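Epf (Streptococcus pyogenes, PDB 4ES8) is a cell-surface adhesin that binds to cells through an N-terminal domain containing a carbohydrate-binding module. Local coordinates at residues V157-E160 with G161-Q164; L56-A59 with K60-K63; V263-T266 with K267-N271; T31-V34 with S35-G38. One frame throughout, in Å; residues are numbered along the deposited sequence.

Interaction 1 of 4, residues V157-E160 with G161-Q164; sequences VKIE and GEEQ. With NA (sodium ion), chain F.
The chain folds back at I159-E162 in a type II beta turn, with G161 at positive phi (73°) in its third position and a weak but straight bond from E162 N to I159 O (3.3 Å). I159 points toward the returning segment: its CD1 touches the aliphatic CG of Q164 at 3.6 Å, while its CG2 branch, anti to the backbone N, packs against CG of E162 at 3.8 Å. Q164 runs on, extended beyond CG, and its amide end crosses V157 at about a right angle, CG1 of V157 lying 3.5 Å from NE2. That nitrogen donates to Y131 O and E150 OE2. Both oxygens of the E162 carboxylate are in salt bridges, OE1 with R169 and OE2 with K174, which probably favours its charged form; a water joins its OE2 to E160 O. Waters add further polar links. Water 1 accepts from I159 N and donates to E162 O (2.8 Å), bridging the two arms. A sodium ion is bound by V157 O at 2.9 Å, by water 1 and by water 3, at 2.2 Å from the ion; water 3 in turn donates to OE1 of Q164. The result is a chain reversal at the end of strand 154-159, an outermost strand of an antiparallel sheet, with a sodium ion held by one carbonyl and two waters beside the turn.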
ATOM      1  N   VAL A 157       1.479  -0.303 -10.985  1.00  8.09           N
ATOM      2  CA  VAL A 157       0.810   0.959 -10.597  1.00  8.29           C
ATOM      3  C   VAL A 157      -0.213   1.321 -11.648  1.00 12.44           C
ATOM      4  O   VAL A 157       0.087   1.273 -12.856  1.00 11.56           O
ATOM      5  CB  VAL A 157       1.815   2.104 -10.387  1.00 10.30           C
ATOM      6  CG1 VAL A 157       1.089   3.398  -9.984  1.00 10.98           C
ATOM      7  CG2 VAL A 157       2.873   1.720  -9.351  1.00  9.92           C
ATOM      8  N   LYS A 158      -1.430   1.671 -11.205  1.00 10.07           N
ATOM      9  CA  LYS A 158      -2.490   2.014 -12.145  1.00  9.48           C
ATOM     10  C   LYS A 158      -3.381   3.092 -11.566  1.00 10.93           C
ATOM     11  O   LYS A 158      -3.931   2.914 -10.474  1.00 11.25           O
ATOM     12  CB  LYS A 158      -3.335   0.766 -12.509  1.00 11.46           C
ATOM     13  CG  LYS A 158      -4.554   1.032 -13.408  1.00 13.58           C
ATOM     14  CD  LYS A 158      -5.337  -0.256 -13.707  1.00 13.20           C
ATOM     15  CE  LYS A 158      -6.587  -0.024 -14.549  1.00 12.75           C
ATOM     16  NZ  LYS A 158      -7.285  -1.315 -14.824  1.00 14.30           N
ATOM     17  N   ILE A 159      -3.569   4.174 -12.322  1.00  8.98           N
ATOM     18  CA  ILE A 159      -4.536   5.213 -11.967  1.00  8.70           C
ATOM     19  C   ILE A 159      -5.796   4.902 -12.753  1.00 12.74           C
ATOM     20  O   ILE A 159      -5.717   4.806 -13.996  1.00 11.70           O
ATOM     21  CB  ILE A 159      -4.091   6.675 -12.235  1.00  9.92           C
ATOM     22  CG1 ILE A 159      -2.649   7.005 -11.748  1.00 10.10           C
ATOM     23  CG2 ILE A 159      -5.133   7.655 -11.662  1.00 10.84           C
ATOM     24  CD1 ILE A 159      -2.084   8.246 -12.459  1.00 12.40           C
ATOM     25  N   GLU A 160      -6.954   4.756 -12.078  1.00  8.48           N
ATOM     26  CA  GLU A 160      -8.169   4.498 -12.855  1.00  8.34           C
ATOM     27  C   GLU A 160      -8.426   5.655 -13.803  1.00 11.25           C
ATOM     28  O   GLU A 160      -8.457   6.822 -13.380  1.00  9.88           O
ATOM     29  CB  GLU A 160      -9.411   4.276 -11.955  1.00  9.90           C
ATOM     30  CG  GLU A 160      -9.303   3.024 -11.101  1.00 15.19           C
ATOM     31  CD  GLU A 160      -9.229   1.734 -11.900  1.00 17.99           C
ATOM     32  OE1 GLU A 160     -10.133   1.500 -12.736  1.00 17.12           O
ATOM     33  OE2 GLU A 160      -8.247   0.978 -11.719  1.00 15.87           O
ATOM     34  N   GLY A 161      -8.594   5.319 -15.091  1.00  8.60           N
ATOM     35  CA  GLY A 161      -8.967   6.300 -16.112  1.00  8.84           C
ATOM     36  C   GLY A 161      -7.923   7.300 -16.569  1.00 11.18           C
ATOM     37  O   GLY A 161      -8.235   8.178 -17.378  1.00 11.91           O
ATOM     38  N   GLU A 162      -6.701   7.232 -16.018  1.00 10.61           N
ATOM     39  CA  GLU A 162      -5.637   8.204 -16.345  1.00 11.47           C
ATOM     40  C   GLU A 162      -4.280   7.573 -16.463  1.00 11.85           C
ATOM     41  O   GLU A 162      -4.069   6.420 -16.065  1.00 11.63           O
ATOM     42  CB  GLU A 162      -5.482   9.283 -15.241  1.00 13.79           C
ATOM     43  CG  GLU A 162      -6.717   9.616 -14.479  1.00 20.00           C
ATOM     44  CD  GLU A 162      -6.741  10.979 -13.841  1.00 14.19           C
ATOM     45  OE1 GLU A 162      -5.713  11.446 -13.301  1.00 10.40           O
ATOM     46  OE2 GLU A 162      -7.855  11.532 -13.793  1.00 14.41           O
ATOM     47  N   GLU A 163      -3.334   8.384 -16.935  1.00  8.88           N
ATOM     48  CA  GLU A 163      -1.938   7.987 -17.093  1.00  8.82           C
ATOM     49  C   GLU A 163      -1.044   8.686 -16.113  1.00  8.90           C
ATOM     50  O   GLU A 163      -1.306   9.835 -15.750  1.00  8.86           O
ATOM     51  CB  GLU A 163      -1.395   8.363 -18.502  1.00  9.53           C
ATOM     52  CG  GLU A 163      -2.186   7.838 -19.681  1.00 11.22           C
ATOM     53  CD  GLU A 163      -3.514   8.524 -19.890  1.00 11.39           C
ATOM     54  OE1 GLU A 163      -3.523   9.771 -20.010  1.00 10.48           O
ATOM     55  OE2 GLU A 163      -4.553   7.831 -19.854  1.00 13.92           O
ATOM     56  N   GLN A 164       0.093   8.049 -15.794  1.00  8.52           N
ATOM     57  CA  GLN A 164       1.129   8.712 -15.003  1.00  7.69           C
ATOM     58  C   GLN A 164       1.945   9.619 -15.952  1.00 10.80           C
ATOM     59  O   GLN A 164       1.778   9.585 -17.171  1.00 11.23           O
ATOM     60  CB  GLN A 164       2.021   7.696 -14.279  1.00  7.48           C
ATOM     61  CG  GLN A 164       1.272   7.014 -13.158  1.00  8.78           C
ATOM     62  CD  GLN A 164       2.134   5.979 -12.503  1.00 12.98           C
ATOM     63  OE1 GLN A 164       2.380   4.910 -13.080  1.00 12.03           O
ATOM     64  NE2 GLN A 164       2.618   6.290 -11.295  1.00  8.51           N
TER
HETATM   65 NA    NA F 504      -0.661   2.116 -15.534  1.00 47.83          NA
HETATM   66  O   HOH W   1      -2.444   4.381 -14.939  1.00 19.83           O
HETATM   67  O   HOH W   2      -9.819   9.581 -14.164  1.00 29.25           O
HETATM   68  O   HOH W   3       0.896   3.687 -15.128  1.00 39.30           O

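Interaction 2 of 4, residues L56-A59 with K60-K63; sequences LIPA and KDVK. With ACT (acetate ion), chain D.
Apolar contact comes first: I57 and V62 meet at about a right angle, CG1 of I57 lying 3.9 Å from CG2 of V62. CG1 of I57 sits between its own backbone N and carbonyl carbon, and CD1 continues to the CA of V62. V62 CG2 also lies against the carbonyl oxygens of A59 (3.4 Å) and P58; these contacts hold for one of the two modelled conformers of V62. OD2 of D61 rests against CB of the P58 ring at 3.7 Å, a van der Waals contact. The other carboxylate oxygen, OD1, pairs with K64. Between these two contacts the backbone makes a compact turn in the loop joining strand 51-54 to strand 68-69, where I57 also packs on W32 and R42. Its hydrogen bond runs from D61 N to P58 O, 3.0 Å long with an N-H...O angle of 156°; the donor stands about 50° out of the carbonyl plane. The polar contact with the bound group lies at I57, whose backbone N donates to OXT of an acetate ion, 2.9 Å away and nearly straight at 169°. R42 NH1 also donates to the acetate, probably picked up from the crystallisation liquor. Its other oxygen, O, is 3.8 Å from CG2 of V62.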
ATOM      1  N   LEU A  56      13.030  23.278   2.035  1.00  7.26           N
ATOM      2  CA  LEU A  56      13.143  23.942   3.335  0.50  6.31           C
ATOM      3  C   LEU A  56      12.184  25.116   3.468  1.00  8.78           C
ATOM      4  O   LEU A  56      11.846  25.763   2.474  1.00  8.90           O
ATOM      5  CB  LEU A  56      14.574  24.424   3.583  0.50  5.92           C
ATOM      6  CG  LEU A  56      15.664  23.370   3.487  0.50  7.26           C
ATOM      7  CD1 LEU A  56      17.015  24.024   3.277  0.50  5.33           C
ATOM      8  CD2 LEU A  56      15.678  22.455   4.715  0.50  7.59           C
ATOM      9  N   ILE A  57      11.713  25.352   4.694  1.00  7.78           N
ATOM     10  CA  ILE A  57      10.854  26.488   5.005  1.00  7.72           C
ATOM     11  C   ILE A  57      11.519  27.163   6.231  1.00  9.84           C
ATOM     12  O   ILE A  57      12.396  26.530   6.840  1.00 11.19           O
ATOM     13  CB  ILE A  57       9.372  26.116   5.210  1.00  9.73           C
ATOM     14  CG1 ILE A  57       9.207  25.197   6.443  1.00  8.82           C
ATOM     15  CG2 ILE A  57       8.816  25.475   3.908  1.00  9.50           C
ATOM     16  CD1 ILE A  57       7.788  24.693   6.738  1.00 10.87           C
ATOM     17  N   PRO A  58      11.148  28.404   6.602  1.00  9.49           N
ATOM     18  CA  PRO A  58      11.838  29.052   7.738  1.00  9.77           C
ATOM     19  C   PRO A  58      11.686  28.211   9.000  1.00 12.91           C
ATOM     20  O   PRO A  58      10.584  27.791   9.348  1.00 13.42           O
ATOM     21  CB  PRO A  58      11.145  30.419   7.830  1.00 11.43           C
ATOM     22  CG  PRO A  58      10.689  30.688   6.421  1.00 13.92           C
ATOM     23  CD  PRO A  58      10.175  29.331   5.984  1.00 10.50           C
ATOM     24  N   ALA A  59      12.825  27.897   9.667  1.00 11.32           N
ATOM     25  CA  ALA A  59      12.793  26.985  10.810  1.00 11.53           C
ATOM     26  C   ALA A  59      11.819  27.412  11.909  1.00 15.96           C
ATOM     27  O   ALA A  59      11.186  26.543  12.496  1.00 16.48           O
ATOM     28  CB  ALA A  59      14.194  26.801  11.381  1.00 12.24           C
ATOM     29  N   LYS A  60      11.672  28.728  12.157  1.00 13.94           N
ATOM     30  CA  LYS A  60      10.779  29.217  13.218  1.00 14.15           C
ATOM     31  C   LYS A  60       9.288  29.035  12.898  1.00 17.16           C
ATOM     32  O   LYS A  60       8.449  29.117  13.808  1.00 16.31           O
ATOM     33  CB  LYS A  60      11.046  30.695  13.468  1.00 17.46           C
ATOM     34  CG  LYS A  60      12.335  30.935  14.247  1.00 28.09           C
ATOM     35  CD  LYS A  60      12.649  32.417  14.391  1.00 36.12           C
ATOM     36  CE  LYS A  60      13.992  32.644  15.058  1.00 44.78           C
ATOM     37  NZ  LYS A  60      14.003  32.151  16.463  1.00 54.06           N
ATOM     38  N   ASP A  61       8.968  28.777  11.615  1.00 12.95           N
ATOM     39  CA  ASP A  61       7.582  28.724  11.162  1.00 11.84           C
ATOM     40  C   ASP A  61       7.062  27.334  10.805  1.00 13.23           C
ATOM     41  O   ASP A  61       5.901  27.223  10.386  1.00 13.33           O
ATOM     42  CB  ASP A  61       7.469  29.604   9.908  1.00 12.72           C
ATOM     43  CG  ASP A  61       7.787  31.087  10.111  1.00 16.95           C
ATOM     44  OD1 ASP A  61       7.764  31.550  11.278  1.00 19.30           O
ATOM     45  OD2 ASP A  61       8.003  31.789   9.107  1.00 19.90           O
ATOM     46  N   VAL A  62       7.883  26.286  10.987  1.00 11.27           N
ATOM     47  CA  VAL A  62       7.538  24.919  10.574  0.50 11.22           C
ATOM     48  C   VAL A  62       6.158  24.439  11.141  1.00 16.05           C
ATOM     49  O   VAL A  62       5.463  23.692  10.439  1.00 14.82           O
ATOM     50  CB  VAL A  62       8.697  23.938  10.897  0.50 14.18           C
ATOM     51  CG1 VAL A  62       8.339  22.500  10.547  0.50 13.00           C
ATOM     52  CG2 VAL A  62       9.971  24.349  10.162  0.50 13.89           C
ATOM     53  N   LYS A  63       5.742  24.870  12.362  1.00 13.30           N
ATOM     54  CA  LYS A  63       4.460  24.418  12.920  1.00 13.06           C
ATOM     55  C   LYS A  63       3.305  25.409  12.665  1.00 15.21           C
ATOM     56  O   LYS A  63       2.165  25.137  13.070  1.00 16.97           O
ATOM     57  CB  LYS A  63       4.601  24.164  14.451  1.00 15.56           C
ATOM     58  CG  LYS A  63       5.531  22.993  14.817  1.00 21.20           C
ATOM     59  CD  LYS A  63       5.738  22.857  16.342  1.00 20.62           C
ATOM     60  CE  LYS A  63       4.544  22.234  17.039  1.00 37.19           C
ATOM     61  NZ  LYS A  63       4.748  22.124  18.510  1.00 46.06           N
TER
HETATM   62  C   ACT D 502      12.713  22.941   7.711  1.00 12.95           C
HETATM   63  O   ACT D 502      12.214  21.955   8.295  1.00 10.81           O
HETATM   64  OXT ACT D 502      12.479  23.316   6.549  1.00 10.21           O
HETATM   65  CH3 ACT D 502      13.702  23.851   8.459  1.00 13.39           C

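Interaction 3 of 4, residues V263-T266 with K267-N271; sequences VTVT and KDQQN
The flat amide of Q269 meets V265 and T266 through its oxygen end: CG1 of V265 stands off one face, 3.6 Å from OE1, OG1 of T266 stands off the other, and T266 N and water 4 lie near the amide plane. T266 N donates to OE1 at 3.1 Å, in the carbonyl plane and nearly straight (166°). The setting is a type II beta turn from T266 to Q269 that follows strand 259-264, an outermost strand of a four-stranded antiparallel sheet. Here the backbone bond from Q269 N to T266 O, 3.2 Å long, closes the turn, and the side-chain amide adds a second link alongside it. Q269 reaches back because CG is anti to the backbone N (chi1 -168°) and the chain beyond is extended. Water 4 is a further donor to OE1, at 2.7 Å, and also donates to T264 O, joining the amide to the end of the strand. V265 itself is buried against F245, L236 and I250, with CG1 also 3.7 Å from CB of Q269. Within 267-271, Q270 NE2 donates to D268 O at 2.9 Å with its partner close to the amide plane. The charged ends of K267 and D268 pair with E183 and K110, respectively. Water 5 lies 2.7 Å from T266 OG1 and donates to K267 O.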
ATOM      1  N   VAL A 263      -4.944 -21.278  11.370  1.00 13.96           N
ATOM      2  CA  VAL A 263      -3.538 -20.850  11.375  1.00 13.57           C
ATOM      3  C   VAL A 263      -3.431 -19.563  10.580  1.00 15.20           C
ATOM      4  O   VAL A 263      -4.171 -19.390   9.609  1.00 14.08           O
ATOM      5  CB  VAL A 263      -2.516 -21.904  10.846  1.00 17.77           C
ATOM      6  CG1 VAL A 263      -2.461 -23.144  11.733  1.00 18.13           C
ATOM      7  CG2 VAL A 263      -2.780 -22.277   9.393  1.00 17.48           C
ATOM      8  N   THR A 264      -2.503 -18.676  10.965  1.00 11.77           N
ATOM      9  CA  THR A 264      -2.229 -17.463  10.197  1.00 10.88           C
ATOM     10  C   THR A 264      -0.868 -17.658   9.530  1.00 13.55           C
ATOM     11  O   THR A 264       0.108 -18.007  10.209  1.00 13.10           O
ATOM     12  CB  THR A 264      -2.279 -16.204  11.074  1.00 13.90           C
ATOM     13  OG1 THR A 264      -3.605 -16.035  11.565  1.00 15.91           O
ATOM     14  CG2 THR A 264      -1.871 -14.954  10.297  1.00 13.94           C
ATOM     15  N   VAL A 265      -0.800 -17.441   8.204  1.00 10.49           N
ATOM     16  CA  VAL A 265       0.441 -17.595   7.449  1.00 10.37           C
ATOM     17  C   VAL A 265       1.400 -16.438   7.788  1.00 12.68           C
ATOM     18  O   VAL A 265       0.980 -15.273   7.865  1.00 11.12           O
ATOM     19  CB  VAL A 265       0.146 -17.668   5.938  1.00 13.17           C
ATOM     20  CG1 VAL A 265       1.436 -17.813   5.137  1.00 13.00           C
ATOM     21  CG2 VAL A 265      -0.823 -18.813   5.634  1.00 13.23           C
ATOM     22  N   THR A 266       2.687 -16.779   7.997  1.00 11.03           N
ATOM     23  CA  THR A 266       3.693 -15.802   8.364  1.00 10.82           C
ATOM     24  C   THR A 266       4.443 -15.315   7.114  1.00 13.43           C
ATOM     25  O   THR A 266       4.208 -15.799   5.998  1.00 13.20           O
ATOM     26  CB  THR A 266       4.644 -16.412   9.417  1.00 16.73           C
ATOM     27  OG1 THR A 266       5.187 -17.625   8.874  1.00 16.03           O
ATOM     28  CG2 THR A 266       3.929 -16.721  10.741  1.00 16.59           C
ATOM     29  N   LYS A 267       5.366 -14.354   7.312  1.00 11.66           N
ATOM     30  CA  LYS A 267       6.085 -13.718   6.207  1.00 11.02           C
ATOM     31  C   LYS A 267       6.861 -14.726   5.377  1.00 15.52           C
ATOM     32  O   LYS A 267       7.740 -15.429   5.900  1.00 14.37           O
ATOM     33  CB  LYS A 267       7.035 -12.633   6.733  1.00 13.34           C
ATOM     34  CG  LYS A 267       7.738 -11.880   5.608  1.00 15.35           C
ATOM     35  CD  LYS A 267       8.613 -10.754   6.135  1.00 20.42           C
ATOM     36  CE  LYS A 267       9.248 -10.036   4.961  1.00 29.74           C
ATOM     37  NZ  LYS A 267      10.064  -8.867   5.393  1.00 33.68           N
ATOM     38  N   ASP A 268       6.551 -14.761   4.067  1.00 13.41           N
ATOM     39  CA  ASP A 268       7.189 -15.635   3.068  1.00 12.58           C
ATOM     40  C   ASP A 268       7.176 -17.134   3.465  1.00 16.16           C
ATOM     41  O   ASP A 268       8.099 -17.885   3.120  1.00 16.49           O
ATOM     42  CB  ASP A 268       8.629 -15.193   2.780  1.00 14.74           C
ATOM     43  CG  ASP A 268       8.706 -13.886   2.035  1.00 21.85           C
ATOM     44  OD1 ASP A 268       7.916 -13.702   1.085  1.00 21.51           O
ATOM     45  OD2 ASP A 268       9.553 -13.047   2.404  1.00 26.96           O
ATOM     46  N   GLN A 269       6.148 -17.554   4.206  1.00 13.57           N
ATOM     47  CA  GLN A 269       6.026 -18.947   4.630  1.00 13.10           C
ATOM     48  C   GLN A 269       5.871 -19.809   3.408  1.00 17.29           C
ATOM     49  O   GLN A 269       5.019 -19.547   2.547  1.00 16.71           O
ATOM     50  CB  GLN A 269       4.848 -19.135   5.605  1.00 13.16           C
ATOM     51  CG  GLN A 269       4.876 -20.505   6.286  1.00 13.60           C
ATOM     52  CD  GLN A 269       3.774 -20.736   7.287  1.00 24.23           C
ATOM     53  OE1 GLN A 269       3.036 -19.816   7.694  1.00 17.08           O
ATOM     54  NE2 GLN A 269       3.681 -21.987   7.749  1.00 20.66           N
ATOM     55  N   GLN A 270       6.706 -20.837   3.318  1.00 14.30           N
ATOM     56  CA  GLN A 270       6.718 -21.695   2.149  1.00 13.69           C
ATOM     57  C   GLN A 270       5.776 -22.874   2.234  1.00 17.34           C
ATOM     58  O   GLN A 270       5.452 -23.358   3.319  1.00 17.29           O
ATOM     59  CB  GLN A 270       8.143 -22.199   1.883  1.00 15.00           C
ATOM     60  CG  GLN A 270       9.105 -21.039   1.558  1.00 21.19           C
ATOM     61  CD  GLN A 270       8.664 -20.274   0.320  1.00 36.57           C
ATOM     62  OE1 GLN A 270       8.599 -20.821  -0.784  1.00 33.23           O
ATOM     63  NE2 GLN A 270       8.257 -19.018   0.494  1.00 30.12           N
ATOM     64  N   ASN A 271       5.324 -23.305   1.052  1.00 15.14           N
ATOM     65  CA  ASN A 271       4.483 -24.482   0.916  1.00 15.62           C
ATOM     66  C   ASN A 271       5.283 -25.750   1.281  1.00 21.22           C
ATOM     67  O   ASN A 271       6.477 -25.828   0.975  1.00 21.81           O
ATOM     68  CB  ASN A 271       3.935 -24.601  -0.497  1.00 15.25           C
ATOM     69  CG  ASN A 271       2.749 -23.729  -0.758  1.00 20.33           C
ATOM     70  OD1 ASN A 271       1.900 -23.512   0.119  1.00 15.16           O
ATOM     71  ND2 ASN A 271       2.638 -23.232  -1.983  1.00 18.69           N
TER
HETATM   72  O   HOH W   4       1.706 -20.354  10.036  1.00 28.78           O
HETATM   73  O   HOH W   5       7.688 -17.165   7.954  1.00 21.32           O

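Interaction 4 of 4, residues T31-V34 with S35-G38; sequences TWEV and SADG
From CB to its tip, E33 runs alongside the methyl of A36. CB is the first to meet it, 3.8 Å from A36 CB; CG and CD follow a little farther away, and OE1 closes to 3.7 Å. CG anti to the backbone N (chi1 -169°), with an extended chain beyond, keeps the whole side chain lined up over this methyl. The carboxylate end also neighbours K63 across the adjoining loop. A36 CB receives a second partner in CG2 of T31, 3.9 Å away, so the small side chain is flanked by the T31 methyl and the length of the E33 side chain. The backbone supports this arrangement: A36 N donates to E33 O at 3.1 Å, from well above the carbonyl plane. OG1 of T31, anti to its backbone N (chi1 -178°), accepts from E33 N, which leaves CG2 directed at A36. Water 6 accepts from T31 N and donates 2.7 Å to G38 O, spanning the two ends of the bend. Farther out, K139 and S39 OG both donate to the carbonyls of V34 and A36, tying the crest of the bend to neighbouring chain, while W32 leads away to pack on I78 and I80. Together these make an ST turn from T31 that shares E33 with the type I beta turn E33-A36, in the loop between strands 26-27 and 41-46.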
ATOM      1  N   THR A  31       1.047  17.914   9.166  1.00  7.68           N
ATOM      2  CA  THR A  31       2.108  18.748   9.718  1.00  8.41           C
ATOM      3  C   THR A  31       3.396  18.640   8.914  1.00 10.49           C
ATOM      4  O   THR A  31       3.748  17.553   8.392  1.00  8.94           O
ATOM      5  CB  THR A  31       2.378  18.381  11.229  1.00  9.88           C
ATOM      6  OG1 THR A  31       3.392  19.254  11.742  1.00 11.56           O
ATOM      7  CG2 THR A  31       2.814  16.916  11.437  1.00 11.09           C
ATOM      8  N   TRP A  32       4.140  19.764   8.905  1.00  8.92           N
ATOM      9  CA  TRP A  32       5.483  19.839   8.330  1.00  8.19           C
ATOM     10  C   TRP A  32       6.594  19.509   9.365  1.00 12.00           C
ATOM     11  O   TRP A  32       7.749  19.345   8.965  1.00  9.46           O
ATOM     12  CB  TRP A  32       5.786  21.222   7.733  1.00  7.84           C
ATOM     13  CG  TRP A  32       4.828  21.686   6.690  1.00  7.84           C
ATOM     14  CD1 TRP A  32       4.171  22.882   6.672  1.00 10.56           C
ATOM     15  CD2 TRP A  32       4.528  21.038   5.443  1.00  6.73           C
ATOM     16  NE1 TRP A  32       3.453  23.014   5.504  1.00  8.74           N
ATOM     17  CE2 TRP A  32       3.640  21.887   4.735  1.00  8.85           C
ATOM     18  CE3 TRP A  32       4.902  19.804   4.858  1.00  7.45           C
ATOM     19  CZ2 TRP A  32       3.140  21.561   3.465  1.00  7.66           C
ATOM     20  CZ3 TRP A  32       4.359  19.461   3.622  1.00  7.85           C
ATOM     21  CH2 TRP A  32       3.479  20.325   2.945  1.00  8.22           C
ATOM     22  N   GLU A  33       6.254  19.501  10.671  1.00 10.83           N
ATOM     23  CA  GLU A  33       7.225  19.232  11.741  1.00 10.19           C
ATOM     24  C   GLU A  33       7.902  17.896  11.437  1.00 12.66           C
ATOM     25  O   GLU A  33       7.271  16.847  11.478  1.00 10.79           O
ATOM     26  CB  GLU A  33       6.523  19.246  13.105  1.00 10.90           C
ATOM     27  CG  GLU A  33       7.555  19.228  14.226  1.00 14.65           C
ATOM     28  CD  GLU A  33       6.974  19.195  15.623  1.00 25.83           C
ATOM     29  OE1 GLU A  33       5.754  18.959  15.774  1.00 21.62           O
ATOM     30  OE2 GLU A  33       7.748  19.447  16.572  1.00 23.18           O
ATOM     31  N   VAL A  34       9.167  17.963  11.056  1.00 11.17           N
ATOM     32  CA  VAL A  34       9.898  16.837  10.478  1.00 11.41           C
ATOM     33  C   VAL A  34       9.845  15.575  11.370  1.00 15.16           C
ATOM     34  O   VAL A  34       9.536  14.506  10.853  1.00 14.92           O
ATOM     35  CB  VAL A  34      11.342  17.281  10.125  1.00 16.33           C
ATOM     36  CG1 VAL A  34      12.210  16.122   9.675  1.00 17.18           C
ATOM     37  CG2 VAL A  34      11.327  18.372   9.059  1.00 16.04           C
ATOM     38  N   SER A  35      10.099  15.716  12.687  1.00 12.41           N
ATOM     39  CA  SER A  35      10.135  14.620  13.666  0.50 12.49           C
ATOM     40  C   SER A  35       8.755  14.132  14.086  1.00 17.12           C
ATOM     41  O   SER A  35       8.640  13.072  14.720  1.00 16.79           O
ATOM     42  CB  SER A  35      10.881  15.071  14.923  0.50 13.17           C
ATOM     43  OG  SER A  35      10.116  15.997  15.683  0.50 12.94           O
ATOM     44  N   ALA A  36       7.712  14.917  13.801  1.00 14.62           N
ATOM     45  CA  ALA A  36       6.372  14.572  14.252  1.00 15.11           C
ATOM     46  C   ALA A  36       5.829  13.337  13.553  1.00 17.25           C
ATOM     47  O   ALA A  36       6.023  13.153  12.341  1.00 15.13           O
ATOM     48  CB  ALA A  36       5.424  15.741  14.027  1.00 15.99           C
ATOM     49  N   ASP A  37       5.131  12.491  14.321  1.00 16.29           N
ATOM     50  CA  ASP A  37       4.545  11.302  13.722  0.50 15.04           C
ATOM     51  C   ASP A  37       3.490  11.765  12.709  1.00 15.67           C
ATOM     52  O   ASP A  37       2.772  12.748  12.926  1.00 15.29           O
ATOM     53  CB  ASP A  37       3.973  10.358  14.798  0.50 16.78           C
ATOM     54  CG  ASP A  37       3.173   9.177  14.279  0.50 20.30           C
ATOM     55  OD1 ASP A  37       3.721   8.390  13.445  0.50 17.72           O
ATOM     56  OD2 ASP A  37       2.010   9.030  14.698  0.50 27.29           O
ATOM     57  N   GLY A  38       3.500  11.112  11.562  1.00 13.54           N
ATOM     58  CA  GLY A  38       2.562  11.466  10.503  1.00 12.19           C
ATOM     59  C   GLY A  38       2.899  12.744   9.758  1.00 12.79           C
ATOM     60  O   GLY A  38       2.038  13.259   9.033  1.00 11.89           O
TER
HETATM   61  O   HOH W   6       1.233  15.408   7.572  1.00  9.21           O

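Overall arrangement
From the N terminus, interaction 4 bends the loop between strands 26-27 and 41-46, and interaction 2 follows in the loop from strand 51-54 to strand 68-69. These two touch, their centres about 12 Å apart: V62 CG1 packs on W32 and E33, and I57 on W32, joining the loops on one side of the molecule. Interaction 1 comes next, reversing the chain between strands 154-159 and 172-180, its centre about 34 Å from that of interaction 2. Interaction 3 lies last, in the loop from strand 259-264 to strand 273-276, about 46 Å from interaction 2 between centres and across the chain's centre from interactions 1 and 2. All four are in series; none nests or crosses another.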